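Local coordinates for putative iron-regulated protein A (Parabacteroides distasonis ATCC 8503, PDB 4ECG) that binds calcium ions and is probably a metallopeptidase-like protein of the imelysin family, its precise role being unknown, at residues E92-G97 with I292-N297. Residues are numbered along the deposited sequence; the frame is centred on the assembly and turned at random.
Sequences EAFLFG and IVSIKN. With CA (calcium ion), chain F.
Ser294 reaches from helix 284-300 to the backbone of the loop 92-97 and accepts a hydrogen bond there, Ala93 N to Ser294 OG 2.9 Å, somewhat bent at 150°. With OG anti to its own backbone N (chi1 -169°), the hydroxyl projects off the helix toward the amide of Ala93. It also bonds to Gln90 O, so one buried oxygen serves two backbone groups of the turn that follows helix 71-89; a small side chain with a hydroxyl suits this double duty. Ala93 points its methyl at the helix: Ala93 CB lies 3.7 Å from Ser294 CB, and it also approaches Ile295, with 4.3 Å from Ala93 CB to Ile295 CG1. The alpha carbons of Ala93 and Ser294 are 5.3 Å apart, and a methyl is small enough for so close an approach of the backbones. The Phe94 ring comes alongside, Phe94 CE1 3.7 Å from Ser294 OG, the hydroxyl standing obliquely to it. Chi1 of 44° sets CG between the backbone N and the carbonyl carbon and brings the far part of the ring near the serine. The ring packs edge-to-face with Phe39 and Tyr48, both on helix 29-68. An alanine in place of Ser294 would probably leave Ala93 N and Gln90 O without their shared buried partner and the turn less firmly tied to the helix. Glu92 heads elsewhere: its chain, extended beyond CG, leads away from helix 284-300 and carries Glu92 OE2 to 2.7 Å from a calcium ion that Asp109 also binds. A negatively charged carboxylate oxygen on a long chain suits calcium, a hard cation. The arrangement is a side-chain-to-backbone tie between helix and interhelical loop, here beside a calcium site in the largely helical imelysin-like fold.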
ATOM      1  N   GLU A  92      -0.216  -0.936   3.531  1.00 43.89           N
ATOM      2  CA  GLU A  92      -0.002  -2.192   2.828  1.00 43.36           C
ATOM      3  C   GLU A  92       0.655  -3.273   3.677  1.00 46.75           C
ATOM      4  O   GLU A  92       0.728  -4.435   3.219  1.00 45.88           O
ATOM      5  CB  GLU A  92       0.717  -1.996   1.490  1.00 48.11           C
ATOM      6  CG  GLU A  92      -0.202  -1.353   0.433  1.00 61.05           C
ATOM      7  CD  GLU A  92       0.237  -1.534  -1.027  1.00 68.33           C
ATOM      8  OE1 GLU A  92       0.849  -2.574  -1.370  1.00 71.65           O
ATOM      9  OE2 GLU A  92      -0.089  -0.625  -1.842  1.00 79.55           O
ATOM     10  N   ALA A  93       1.093  -2.933   4.897  1.00 42.68           N
ATOM     11  CA  ALA A  93       1.604  -3.974   5.824  1.00 44.27           C
ATOM     12  C   ALA A  93       0.441  -4.706   6.489  1.00 46.91           C
ATOM     13  O   ALA A  93       0.657  -5.718   7.154  1.00 45.94           O
ATOM     14  CB  ALA A  93       2.544  -3.392   6.885  1.00 43.05           C
ATOM     15  N   PHE A  94      -0.783  -4.191   6.294  1.00 44.85           N
ATOM     16  CA  PHE A  94      -1.969  -4.825   6.813  1.00 46.84           C
ATOM     17  C   PHE A  94      -3.159  -4.861   5.822  1.00 49.88           C
ATOM     18  O   PHE A  94      -4.233  -4.286   6.045  1.00 52.31           O
ATOM     19  CB  PHE A  94      -2.361  -4.210   8.161  1.00 47.71           C
ATOM     20  CG  PHE A  94      -2.305  -2.718   8.218  1.00 45.36           C
ATOM     21  CD1 PHE A  94      -1.134  -2.073   8.521  1.00 46.33           C
ATOM     22  CD2 PHE A  94      -3.438  -1.962   8.027  1.00 46.46           C
ATOM     23  CE1 PHE A  94      -1.099  -0.675   8.646  1.00 46.49           C
ATOM     24  CE2 PHE A  94      -3.404  -0.603   8.130  1.00 44.17           C
ATOM     25  CZ  PHE A  94      -2.234   0.053   8.448  1.00 43.66           C
ATOM     26  N   LEU A  95      -2.948  -5.587   4.730  1.00 49.56           N
ATOM     27  CA  LEU A  95      -3.975  -5.785   3.715  1.00 48.18           C
ATOM     28  C   LEU A  95      -4.884  -6.933   4.119  1.00 48.91           C
ATOM     29  O   LEU A  95      -5.904  -7.189   3.452  1.00 52.44           O
ATOM     30  CB  LEU A  95      -3.348  -6.099   2.360  1.00 46.89           C
ATOM     31  CG  LEU A  95      -2.785  -4.888   1.644  1.00 51.16           C
ATOM     32  CD1 LEU A  95      -1.868  -5.414   0.548  1.00 51.09           C
ATOM     33  CD2 LEU A  95      -3.944  -4.012   1.129  1.00 46.15           C
ATOM     34  N   PHE A  96      -4.530  -7.632   5.193  1.00 46.16           N
ATOM     35  CA  PHE A  96      -5.450  -8.641   5.742  1.00 47.76           C
ATOM     36  C   PHE A  96      -6.703  -7.980   6.238  1.00 46.78           C
ATOM     37  O   PHE A  96      -6.716  -6.787   6.453  1.00 48.67           O
ATOM     38  CB  PHE A  96      -4.828  -9.492   6.837  1.00 45.04           C
ATOM     39  CG  PHE A  96      -4.158  -8.727   7.910  1.00 45.51           C
ATOM     40  CD1 PHE A  96      -4.866  -8.242   8.975  1.00 46.96           C
ATOM     41  CD2 PHE A  96      -2.776  -8.514   7.874  1.00 49.79           C
ATOM     42  CE1 PHE A  96      -4.222  -7.578  10.022  1.00 48.64           C
ATOM     43  CE2 PHE A  96      -2.124  -7.819   8.890  1.00 49.81           C
ATOM     44  CZ  PHE A  96      -2.847  -7.362   9.979  1.00 50.72           C
ATOM     45  N   GLY A  97      -7.755  -8.766   6.430  1.00 49.72           N
ATOM     46  CA  GLY A  97      -8.992  -8.206   6.935  1.00 48.02           C
ATOM     47  C   GLY A  97      -9.792  -7.598   5.808  1.00 45.18           C
ATOM     48  O   GLY A  97      -9.958  -8.211   4.781  1.00 44.00           O
ATOM     49  N   ILE A 292       7.150   0.659   3.184  1.00 45.32           N
ATOM     50  CA  ILE A 292       8.036   0.201   4.252  1.00 44.40           C
ATOM     51  C   ILE A 292       7.721   0.994   5.520  1.00 43.53           C
ATOM     52  O   ILE A 292       7.802   0.455   6.586  1.00 46.61           O
ATOM     53  CB  ILE A 292       9.498   0.302   3.837  1.00 42.84           C
ATOM     54  CG1 ILE A 292       9.714  -0.464   2.527  1.00 43.79           C
ATOM     55  CG2 ILE A 292      10.398  -0.191   4.954  1.00 45.01           C
ATOM     56  CD1 ILE A 292       9.318  -1.954   2.522  1.00 39.17           C
ATOM     57  N   VAL A 293       7.262   2.238   5.411  1.00 46.25           N
ATOM     58  CA  VAL A 293       6.808   2.994   6.608  1.00 44.67           C
ATOM     59  C   VAL A 293       5.650   2.217   7.255  1.00 44.83           C
ATOM     60  O   VAL A 293       5.547   2.143   8.450  1.00 47.84           O
ATOM     61  CB  VAL A 293       6.498   4.512   6.336  1.00 44.00           C
ATOM     62  CG1 VAL A 293       5.940   5.225   7.561  1.00 44.81           C
ATOM     63  CG2 VAL A 293       7.748   5.258   5.994  1.00 42.69           C
ATOM     64  N   SER A 294       4.804   1.596   6.467  1.00 42.06           N
ATOM     65  CA  SER A 294       3.748   0.757   7.004  1.00 44.39           C
ATOM     66  C   SER A 294       4.296  -0.330   7.926  1.00 49.04           C
ATOM     67  O   SER A 294       3.716  -0.570   8.995  1.00 50.26           O
ATOM     68  CB  SER A 294       2.950   0.098   5.862  1.00 43.13           C
ATOM     69  OG  SER A 294       1.783  -0.509   6.343  1.00 43.89           O
ATOM     70  N   ILE A 295       5.409  -0.964   7.534  1.00 47.82           N
ATOM     71  CA  ILE A 295       6.035  -1.993   8.398  1.00 50.57           C
ATOM     72  C   ILE A 295       6.528  -1.380   9.725  1.00 49.41           C
ATOM     73  O   ILE A 295       6.373  -1.944  10.813  1.00 54.40           O
ATOM     74  CB  ILE A 295       7.235  -2.684   7.697  1.00 48.95           C
ATOM     75  CG1 ILE A 295       6.799  -3.437   6.437  1.00 48.33           C
ATOM     76  CG2 ILE A 295       7.930  -3.615   8.651  1.00 48.05           C
ATOM     77  CD1 ILE A 295       7.943  -4.014   5.629  1.00 47.58           C
ATOM     78  N   LYS A 296       7.141  -0.220   9.582  1.00 47.91           N
ATOM     79  CA  LYS A 296       7.799   0.496  10.642  1.00 47.79           C
ATOM     80  C   LYS A 296       6.798   0.912  11.684  1.00 49.68           C
ATOM     81  O   LYS A 296       7.012   0.711  12.865  1.00 54.37           O
ATOM     82  CB  LYS A 296       8.543   1.714  10.080  1.00 43.44           C
ATOM     83  CG  LYS A 296       9.460   2.394  11.076  1.00 46.31           C
ATOM     84  CD  LYS A 296      10.287   3.508  10.440  1.00 45.11           C
ATOM     85  CE  LYS A 296      11.164   4.217  11.443  1.00 48.44           C
ATOM     86  NZ  LYS A 296      11.819   5.417  10.857  1.00 49.10           N
ATOM     87  N   ASN A 297       5.693   1.458  11.232  1.00 50.05           N
ATOM     88  CA  ASN A 297       4.576   1.829  12.103  1.00 49.64           C
ATOM     89  C   ASN A 297       4.068   0.647  12.844  1.00 47.33           C
ATOM     90  O   ASN A 297       3.790   0.747  14.038  1.00 52.59           O
ATOM     91  CB  ASN A 297       3.430   2.402  11.243  1.00 49.91           C
ATOM     92  CG  ASN A 297       3.740   3.791  10.678  1.00 51.01           C
ATOM     93  OD1 ASN A 297       4.767   4.459  11.032  1.00 48.88           O
ATOM     94  ND2 ASN A 297       2.846   4.249   9.793  1.00 49.08           N
TER
HETATM   95 CA    CA F 504      -0.204  -0.492  -4.585  1.00 93.49          CA